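Side-chain contacts in retinol dehydratase (Spodoptera frugiperda, PDB 1FMJ), which converts retinol to anhydroretinol by dehydration and belongs to the sulfotransferase family, probably working through a sulfated intermediate: residues L183-P187 with R188-V192; F245-Y248 with E249-L252; T225-F228 with E229-E233. All coordinates share one frame; numbering follows the deposited sequence.

Contact 1 (L183-P187 with R188-V192). With A3P (adenosine-3'-5'-diphosphate), chain G.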
loop_
_atom_site.group_PDB
_atom_site.type_symbol
_atom_site.label_atom_id
_atom_site.label_comp_id
_atom_site.label_asym_id
_atom_site.label_seq_id
_atom_site.Cartn_x
_atom_site.Cartn_y
_atom_site.Cartn_z
ATOM N N LEU A 183 6.428 0.136 6.614
ATOM C CA LEU A 183 6.729 -1.270 6.398
ATOM C C LEU A 183 7.426 -1.519 5.069
ATOM O O LEU A 183 7.063 -0.932 4.041
ATOM C CB LEU A 183 5.448 -2.100 6.458
ATOM C CG LEU A 183 5.145 -2.812 7.783
ATOM C CD1 LEU A 183 6.225 -3.847 8.067
ATOM C CD2 LEU A 183 5.061 -1.796 8.917
ATOM N N ALA A 184 8.438 -2.383 5.119
ATOM C CA ALA A 184 9.215 -2.787 3.952
ATOM C C ALA A 184 9.189 -4.309 3.935
ATOM O O ALA A 184 9.024 -4.949 4.972
ATOM C CB ALA A 184 10.649 -2.286 4.046
ATOM N N ARG A 185 9.351 -4.886 2.755
ATOM C CA ARG A 185 9.311 -6.332 2.601
ATOM C C ARG A 185 10.174 -6.701 1.402
ATOM O O ARG A 185 10.319 -5.907 0.475
ATOM C CB ARG A 185 7.862 -6.763 2.352
ATOM C CG ARG A 185 7.629 -8.269 2.270
ATOM C CD ARG A 185 6.183 -8.564 1.883
ATOM N NE ARG A 185 5.917 -10.000 1.876
ATOM C CZ ARG A 185 4.771 -10.557 1.499
ATOM N NH1 ARG A 185 3.752 -9.801 1.087
ATOM N NH2 ARG A 185 4.645 -11.879 1.541
ATOM N N ASP A 186 10.750 -7.899 1.426
ATOM C CA ASP A 186 11.588 -8.374 0.323
ATOM C C ASP A 186 10.840 -8.014 -0.961
ATOM O O ASP A 186 9.687 -8.395 -1.124
ATOM C CB ASP A 186 11.748 -9.891 0.420
ATOM C CG ASP A 186 12.741 -10.448 -0.577
ATOM O OD1 ASP A 186 12.678 -10.096 -1.778
ATOM O OD2 ASP A 186 13.591 -11.250 -0.144
ATOM N N PRO A 187 11.492 -7.290 -1.887
ATOM C CA PRO A 187 10.909 -6.858 -3.164
ATOM C C PRO A 187 10.336 -7.988 -4.023
ATOM O O PRO A 187 9.350 -7.803 -4.743
ATOM C CB PRO A 187 12.078 -6.168 -3.875
ATOM C CG PRO A 187 13.044 -5.857 -2.798
ATOM C CD PRO A 187 12.934 -6.993 -1.849
ATOM N N ARG A 188 10.966 -9.151 -3.962
ATOM C CA ARG A 188 10.517 -10.278 -4.766
ATOM C C ARG A 188 9.145 -10.803 -4.352
ATOM O O ARG A 188 8.324 -11.126 -5.211
ATOM C CB ARG A 188 11.585 -11.368 -4.745
ATOM C CG ARG A 188 12.847 -10.910 -5.471
ATOM C CD ARG A 188 14.056 -11.743 -5.119
ATOM N NE ARG A 188 14.359 -11.659 -3.701
ATOM C CZ ARG A 188 15.454 -12.159 -3.145
ATOM N NH1 ARG A 188 16.351 -12.780 -3.895
ATOM N NH2 ARG A 188 15.648 -12.033 -1.839
ATOM N N ASP A 189 8.890 -10.864 -3.047
ATOM C CA ASP A 189 7.594 -11.309 -2.535
ATOM C C ASP A 189 6.549 -10.206 -2.725
ATOM O O ASP A 189 5.357 -10.476 -2.866
ATOM C CB ASP A 189 7.688 -11.657 -1.046
ATOM C CG ASP A 189 8.462 -12.927 -0.798
ATOM O OD1 ASP A 189 8.343 -13.853 -1.631
ATOM O OD2 ASP A 189 9.167 -13.010 0.239
ATOM N N VAL A 190 7.008 -8.959 -2.682
ATOM C CA VAL A 190 6.143 -7.807 -2.890
ATOM C C VAL A 190 5.633 -7.874 -4.332
ATOM O O VAL A 190 4.462 -7.599 -4.610
ATOM C CB VAL A 190 6.930 -6.470 -2.694
ATOM C CG1 VAL A 190 6.099 -5.300 -3.167
ATOM C CG2 VAL A 190 7.299 -6.279 -1.225
ATOM N N ALA A 191 6.526 -8.237 -5.247
ATOM C CA ALA A 191 6.174 -8.337 -6.660
ATOM C C ALA A 191 5.112 -9.421 -6.839
ATOM O O ALA A 191 4.111 -9.207 -7.518
ATOM C CB ALA A 191 7.410 -8.663 -7.491
ATOM N N VAL A 192 5.331 -10.578 -6.221
ATOM C CA VAL A 192 4.363 -11.676 -6.307
ATOM C C VAL A 192 3.029 -11.244 -5.691
ATOM O O VAL A 192 1.971 -11.460 -6.275
ATOM C CB VAL A 192 4.867 -12.947 -5.576
ATOM C CG1 VAL A 192 3.748 -14.007 -5.509
ATOM C CG2 VAL A 192 6.042 -13.524 -6.316
HETATM P P1 A3P G . 0.871 -12.169 0.425
HETATM O O1P A3P G . 0.297 -11.755 -0.868
HETATM O O2P A3P G . 0.044 -13.205 1.077
HETATM O O3P A3P G . 2.242 -12.668 0.242
HETATM P P2 A3P G . -0.580 -5.010 2.469
HETATM O O4P A3P G . -1.497 -5.017 3.620
HETATM O O5P A3P G . 0.447 -3.958 2.625
HETATM O O6P A3P G . -1.354 -4.818 1.209
HETATM O "O5'" A3P G . 0.158 -6.405 2.396
HETATM C "C5'" A3P G . -0.554 -7.619 2.219
HETATM C "C4'" A3P G . 0.353 -8.828 2.463
HETATM O "O4'" A3P G . 0.351 -9.106 3.893
HETATM C "C3'" A3P G . -0.176 -10.102 1.801
HETATM O "O3'" A3P G . 0.953 -10.904 1.384
HETATM C "C2'" A3P G . -1.046 -10.669 2.904
HETATM O "O2'" A3P G . -1.524 -12.003 2.762
HETATM C "C1'" A3P G . -0.148 -10.431 4.108
HETATM N N9 A3P G . -0.877 -10.498 5.381
HETATM C C8 A3P G . -2.071 -9.896 5.747
HETATM N N7 A3P G . -2.465 -10.150 6.967
HETATM C C5 A3P G . -1.469 -10.981 7.461
HETATM C C6 A3P G . -1.265 -11.631 8.728
HETATM N N6 A3P G . -2.114 -11.516 9.755
HETATM N N1 A3P G . -0.125 -12.415 8.892
HETATM C C2 A3P G . 0.773 -12.558 7.863
HETATM N N3 A3P G . 0.688 -11.995 6.619
HETATM C C4 A3P G . -0.464 -11.215 6.485
HETATM O O HOH W 1 8.216 -11.492 2.353
#
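The D186 carboxylate and the R188 guanidinium meet edge to edge, their planes only 22° apart. R188 grips side-on: NE reaches D186 OD1 at 3.0 Å and NH2 reaches D186 OD2 at 2.8 Å. Each oxygen offers its syn lone pair, and both oxygens lie close to the guanidinium plane, so this is a two-pronged salt bridge. The same OD1 also accepts from the backbone, R188 N lying 2.9 Å from D186 OD1 on the anti side. D186 is thereby the N-cap of the helix that starts at P187, and its carboxylate is held in rotation by three bonds. R188 reaches back to it by bending at chi3 (-61°).

R185 is directed elsewhere. Its CG stands anti to the backbone N (chi1 -176°) and the chain stays extended to NE, which carries the guanidinium to the 3'-phosphate of adenosine-3'-5'-diphosphate. There R185 NH2 donates to O3P of the nucleotide at 2.8 Å, and NH1 donates to the ester oxygen O3' at 3.0 Å. CB of D189 lies over one face of this guanidinium, 3.8 Å from R185 NE. The two side chains cross at about a right angle, and one water joins R185 NE to D189 OD2, whose carboxylate is also held by the backbone N of G317 and W319. On the aliphatic side, V190 CG2 packs against R185 CB at 3.7 Å, the two side chains running past each other in opposite directions.

The segment thus turns from strand 179-184 of the parallel sheet into helix 187-200, a strand-to-helix junction at the nucleotide. Helix 210-218 packs on V190 and A191, helix 325-338 covers P187 and R188, and helix 248-253 lies against R185.

Contact 2 (F245-Y248 with E249-L252); sequences FLFY and EDYL. With A3P (adenosine-3'-5'-diphosphate), chain G.
Y248 lays one face of its ring against L252, whose CD1 comes within 3.8 Å of Y248 CE2. This is the turn from strand 243-247, an outermost strand of the parallel sheet of the sulfotransferase fold, into helix 248-253. Swung away from the backbone N (chi1 170°), the ring extends to adenosine-3'-5'-diphosphate, where Y248 OH donates to adenine N3 at 2.9 Å. That nitrogen lies near the plane of the phenol ring, while L252 CD2 touches adenine C2 at 3.9 Å. A phenylalanine in place of Y248 would probably keep the packing on L252 but leave adenine N3 without its hydroxyl donor.

A second apolar contact places the Y251 ring across L246, CE2 of Y251 lying 4.1 Å from L246 CD1; the Y251 hydroxyl bonds to T79 in helix 76-87. Backbone bonds at the turn are weak, D250 N to F247 O and Y251 N to Y248 O both being well bent. The D250 carboxylate stands nearly perpendicular to the F247 ring (85°), with OD2 at its edge. One water closes the turn, accepting from F247 N at 2.8 Å and donating to D250 OD2 at 2.6 Å.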
loop_
_atom_site.group_PDB
_atom_site.type_symbol
_atom_site.label_atom_id
_atom_site.label_comp_id
_atom_site.label_asym_id
_atom_site.label_seq_id
_atom_site.Cartn_x
_atom_site.Cartn_y
_atom_site.Cartn_z
ATOM N N PHE A 245 10.577 2.149 11.283
ATOM C CA PHE A 245 10.786 1.332 10.093
ATOM C C PHE A 245 10.767 -0.131 10.526
ATOM O O PHE A 245 11.515 -0.522 11.418
ATOM C CB PHE A 245 12.150 1.654 9.474
ATOM C CG PHE A 245 12.303 1.210 8.045
ATOM C CD1 PHE A 245 12.163 2.124 7.005
ATOM C CD2 PHE A 245 12.638 -0.108 7.740
ATOM C CE1 PHE A 245 12.361 1.745 5.684
ATOM C CE2 PHE A 245 12.838 -0.504 6.418
ATOM C CZ PHE A 245 12.701 0.426 5.384
ATOM N N LEU A 246 9.913 -0.936 9.897
ATOM C CA LEU A 246 9.822 -2.346 10.230
ATOM C C LEU A 246 9.863 -3.192 8.968
ATOM O O LEU A 246 9.588 -2.706 7.870
ATOM C CB LEU A 246 8.521 -2.639 10.986
ATOM C CG LEU A 246 8.256 -1.892 12.293
ATOM C CD1 LEU A 246 6.899 -2.301 12.836
ATOM C CD2 LEU A 246 9.369 -2.209 13.306
ATOM N N PHE A 247 10.210 -4.463 9.130
ATOM C CA PHE A 247 10.260 -5.385 8.007
ATOM C C PHE A 247 9.182 -6.445 8.181
ATOM O O PHE A 247 9.046 -7.033 9.253
ATOM C CB PHE A 247 11.629 -6.066 7.908
ATOM C CG PHE A 247 12.728 -5.157 7.438
ATOM C CD1 PHE A 247 13.608 -4.582 8.342
ATOM C CD2 PHE A 247 12.885 -4.878 6.086
ATOM C CE1 PHE A 247 14.631 -3.744 7.909
ATOM C CE2 PHE A 247 13.903 -4.041 5.644
ATOM C CZ PHE A 247 14.777 -3.474 6.556
ATOM N N TYR A 248 8.422 -6.686 7.119
ATOM C CA TYR A 248 7.345 -7.668 7.147
ATOM C C TYR A 248 7.832 -9.029 7.642
ATOM O O TYR A 248 7.116 -9.740 8.342
ATOM C CB TYR A 248 6.751 -7.805 5.750
ATOM C CG TYR A 248 5.786 -8.958 5.599
ATOM C CD1 TYR A 248 4.506 -8.909 6.153
ATOM C CD2 TYR A 248 6.159 -10.102 4.907
ATOM C CE1 TYR A 248 3.620 -9.982 6.011
ATOM C CE2 TYR A 248 5.288 -11.170 4.762
ATOM C CZ TYR A 248 4.026 -11.106 5.310
ATOM O OH TYR A 248 3.174 -12.169 5.133
ATOM N N GLU A 249 9.049 -9.390 7.270
ATOM C CA GLU A 249 9.607 -10.664 7.683
ATOM C C GLU A 249 9.683 -10.792 9.210
ATOM O O GLU A 249 9.393 -11.856 9.765
ATOM C CB GLU A 249 10.997 -10.857 7.069
ATOM C CG GLU A 249 11.012 -11.108 5.556
ATOM C CD GLU A 249 10.690 -9.878 4.719
ATOM O OE1 GLU A 249 10.868 -8.744 5.213
ATOM O OE2 GLU A 249 10.281 -10.047 3.550
ATOM N N ASP A 250 10.062 -9.714 9.890
ATOM C CA ASP A 250 10.162 -9.762 11.341
ATOM C C ASP A 250 8.827 -10.041 12.019
ATOM O O ASP A 250 8.795 -10.591 13.117
ATOM C CB ASP A 250 10.790 -8.474 11.881
ATOM C CG ASP A 250 12.266 -8.361 11.517
ATOM O OD1 ASP A 250 12.957 -9.403 11.538
ATOM O OD2 ASP A 250 12.739 -7.244 11.222
ATOM N N TYR A 251 7.731 -9.674 11.358
ATOM C CA TYR A 251 6.390 -9.925 11.883
ATOM C C TYR A 251 6.168 -11.436 11.980
ATOM O O TYR A 251 5.520 -11.922 12.906
ATOM C CB TYR A 251 5.324 -9.348 10.940
ATOM C CG TYR A 251 4.938 -7.894 11.155
ATOM C CD1 TYR A 251 4.222 -7.203 10.177
ATOM C CD2 TYR A 251 5.250 -7.222 12.340
ATOM C CE1 TYR A 251 3.824 -5.885 10.364
ATOM C CE2 TYR A 251 4.849 -5.885 12.541
ATOM C CZ TYR A 251 4.137 -5.230 11.544
ATOM O OH TYR A 251 3.734 -3.929 11.714
ATOM N N LEU A 252 6.701 -12.162 10.998
ATOM C CA LEU A 252 6.569 -13.613 10.928
ATOM C C LEU A 252 7.565 -14.341 11.826
ATOM O O LEU A 252 7.331 -15.488 12.219
ATOM C CB LEU A 252 6.763 -14.090 9.482
ATOM C CG LEU A 252 5.955 -13.383 8.392
ATOM C CD1 LEU A 252 6.262 -14.025 7.045
ATOM C CD2 LEU A 252 4.471 -13.475 8.707
HETATM P P1 A3P G . 0.871 -12.169 0.425
HETATM O O1P A3P G . 0.297 -11.755 -0.868
HETATM O O2P A3P G . 0.044 -13.205 1.077
HETATM O O3P A3P G . 2.242 -12.668 0.242
HETATM P P2 A3P G . -0.580 -5.010 2.469
HETATM O O4P A3P G . -1.497 -5.017 3.620
HETATM O O5P A3P G . 0.447 -3.958 2.625
HETATM O O6P A3P G . -1.354 -4.818 1.209
HETATM O "O5'" A3P G . 0.158 -6.405 2.396
HETATM C "C5'" A3P G . -0.554 -7.619 2.219
HETATM C "C4'" A3P G . 0.353 -8.828 2.463
HETATM O "O4'" A3P G . 0.351 -9.106 3.893
HETATM C "C3'" A3P G . -0.176 -10.102 1.801
HETATM O "O3'" A3P G . 0.953 -10.904 1.384
HETATM C "C2'" A3P G . -1.046 -10.669 2.904
HETATM O "O2'" A3P G . -1.524 -12.003 2.762
HETATM C "C1'" A3P G . -0.148 -10.431 4.108
HETATM N N9 A3P G . -0.877 -10.498 5.381
HETATM C C8 A3P G . -2.071 -9.896 5.747
HETATM N N7 A3P G . -2.465 -10.150 6.967
HETATM C C5 A3P G . -1.469 -10.981 7.461
HETATM C C6 A3P G . -1.265 -11.631 8.728
HETATM N N6 A3P G . -2.114 -11.516 9.755
HETATM N N1 A3P G . -0.125 -12.415 8.892
HETATM C C2 A3P G . 0.773 -12.558 7.863
HETATM N N3 A3P G . 0.688 -11.995 6.619
HETATM C C4 A3P G . -0.464 -11.215 6.485
HETATM O O HOH W 2 11.578 -4.969 11.521
#

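Contact 3 (T225-F228 with E229-E233); sequences TPYF and EHVKE
Y227 and V231, one helical turn apart, meet through a CH-pi contact: V231 CG2 stands over one face of the phenol ring, 3.8 Å from its centroid and 28° off the normal. The methyl is displaced toward the hydroxyl end, since its nearest ring atom is Y227 CZ at 3.4 Å. A chi1 of 171° turns the Y227 ring against CG2 of V231, the branch anti to the carbonyl carbon. The adjacent F228 ring takes Y227 CD2 over its centre, 3.7 Å above its plane, and its own CD1 lies at the edge of the Y227 ring.

Aliphatic packing is lighter. P226, which follows a cis peptide bond, sets CB 3.7 Å from E229 CG, and the E229 chain bends at chi2.

Backbone hydrogen bonds define the first turns of helix 227-235, with P226 at the N-cap position. H230 N donates to P226 O, V231 N to Y227 O and K232 N to F228 O, the second of them nearly straight at 166°. F228 O also lies beside the first methylenes of K232.

The polar ends find their partners elsewhere in the fold. Y227 OH bonds to Y346 OH and weakly to R185 O, the H230 imidazole is held at ND1 by Y182 and at NE2 by H164 O, and K232 NZ reaches N338 O. Chemically the contact therefore has two layers: i to i+4 bonds and dispersion between methyl and ring order the helix start internally, while hydroxyl, imidazole and ammonium groups spend their hydrogen bonds on fixing it to surrounding strands, loops and helices.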
loop_
_atom_site.group_PDB
_atom_site.type_symbol
_atom_site.label_atom_id
_atom_site.label_comp_id
_atom_site.label_asym_id
_atom_site.label_seq_id
_atom_site.Cartn_x
_atom_site.Cartn_y
_atom_site.Cartn_z
ATOM N N THR A 225 6.389 2.841 -7.954
ATOM C CA THR A 225 7.799 2.462 -7.981
ATOM C C THR A 225 8.429 3.755 -8.542
ATOM O O THR A 225 7.698 4.677 -8.918
ATOM C CB THR A 225 8.065 1.289 -8.967
ATOM O OG1 THR A 225 7.608 1.646 -10.280
ATOM C CG2 THR A 225 7.344 0.020 -8.498
ATOM N N PRO A 226 9.772 3.843 -8.640
ATOM C CA PRO A 226 10.844 2.893 -8.317
ATOM C C PRO A 226 10.729 2.358 -6.898
ATOM O O PRO A 226 10.665 3.125 -5.948
ATOM C CB PRO A 226 12.112 3.725 -8.507
ATOM C CG PRO A 226 11.712 4.728 -9.553
ATOM C CD PRO A 226 10.347 5.132 -9.069
ATOM N N TYR A 227 10.716 1.039 -6.761
ATOM C CA TYR A 227 10.604 0.418 -5.455
ATOM C C TYR A 227 11.672 0.862 -4.446
ATOM O O TYR A 227 11.354 1.281 -3.332
ATOM C CB TYR A 227 10.654 -1.102 -5.585
ATOM C CG TYR A 227 10.751 -1.779 -4.239
ATOM C CD1 TYR A 227 9.623 -1.947 -3.442
ATOM C CD2 TYR A 227 11.985 -2.187 -3.732
ATOM C CE1 TYR A 227 9.720 -2.500 -2.169
ATOM C CE2 TYR A 227 12.094 -2.744 -2.454
ATOM C CZ TYR A 227 10.963 -2.893 -1.681
ATOM O OH TYR A 227 11.068 -3.409 -0.405
ATOM N N PHE A 228 12.939 0.770 -4.820
ATOM C CA PHE A 228 13.981 1.154 -3.881
ATOM C C PHE A 228 14.034 2.625 -3.491
ATOM O O PHE A 228 14.443 2.951 -2.376
ATOM C CB PHE A 228 15.339 0.683 -4.382
ATOM C CG PHE A 228 15.572 -0.771 -4.160
ATOM C CD1 PHE A 228 15.470 -1.679 -5.209
ATOM C CD2 PHE A 228 15.870 -1.246 -2.883
ATOM C CE1 PHE A 228 15.665 -3.034 -4.985
ATOM C CE2 PHE A 228 16.063 -2.599 -2.658
ATOM C CZ PHE A 228 15.962 -3.493 -3.709
ATOM N N GLU A 229 13.626 3.517 -4.385
ATOM C CA GLU A 229 13.620 4.937 -4.036
ATOM C C GLU A 229 12.562 5.159 -2.959
ATOM O O GLU A 229 12.728 5.985 -2.058
ATOM C CB GLU A 229 13.313 5.802 -5.259
ATOM C CG GLU A 229 14.395 5.757 -6.337
ATOM C CD GLU A 229 15.792 5.890 -5.755
ATOM O OE1 GLU A 229 15.993 6.789 -4.907
ATOM O OE2 GLU A 229 16.685 5.101 -6.142
ATOM N N HIS A 230 11.475 4.400 -3.047
ATOM C CA HIS A 230 10.378 4.503 -2.078
ATOM C C HIS A 230 10.890 4.069 -0.705
ATOM O O HIS A 230 10.735 4.784 0.291
ATOM C CB HIS A 230 9.209 3.611 -2.536
ATOM C CG HIS A 230 7.917 3.866 -1.819
ATOM N ND1 HIS A 230 7.779 3.723 -0.457
ATOM C CD2 HIS A 230 6.690 4.197 -2.290
ATOM C CE1 HIS A 230 6.522 3.948 -0.117
ATOM N NE2 HIS A 230 5.840 4.237 -1.212
ATOM N N VAL A 231 11.526 2.905 -0.655
ATOM C CA VAL A 231 12.073 2.382 0.596
ATOM C C VAL A 231 13.196 3.250 1.156
ATOM O O VAL A 231 13.223 3.545 2.350
ATOM C CB VAL A 231 12.643 0.969 0.413
ATOM C CG1 VAL A 231 13.262 0.475 1.730
ATOM C CG2 VAL A 231 11.543 0.016 -0.052
ATOM N N LYS A 232 14.136 3.641 0.300
ATOM C CA LYS A 232 15.265 4.445 0.755
ATOM C C LYS A 232 14.861 5.751 1.438
ATOM O O LYS A 232 15.478 6.154 2.416
ATOM C CB LYS A 232 16.222 4.719 -0.411
ATOM C CG LYS A 232 16.904 3.453 -0.906
ATOM C CD LYS A 232 18.044 3.742 -1.854
ATOM C CE LYS A 232 18.779 2.462 -2.189
ATOM N NZ LYS A 232 19.998 2.738 -2.974
ATOM N N GLU A 233 13.822 6.402 0.934
ATOM C CA GLU A 233 13.364 7.654 1.530
ATOM C C GLU A 233 12.936 7.475 2.976
ATOM O O GLU A 233 13.161 8.348 3.810
ATOM C CB GLU A 233 12.201 8.230 0.734
ATOM C CG GLU A 233 12.616 9.022 -0.482
ATOM C CD GLU A 233 11.440 9.740 -1.104
ATOM O OE1 GLU A 233 10.530 10.123 -0.341
ATOM O OE2 GLU A 233 11.426 9.932 -2.344
#

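Followed from the N terminus, the contacts come in series, contact 1 first, then contact 3, then contact 2; none nests within or crosses another. Each is local: contacts 1 and 2 close the passages from neighbouring parallel strands 179-184 and 243-247 into helices 187-200 and 248-253, whereas contact 3 is the start of helix 227-235, which leads on to strand 243-247. A184 is probably hydrogen-bonded to L246 and Y248, joining the two strand ends, and both junctions touch the same nucleotide. Contact 3 packs on contact 1, with Y227 CE2 3.3 Å from P187 CG, and reaches contact 2 where V231 CG1 lies 3.7 Å from F245 CZ.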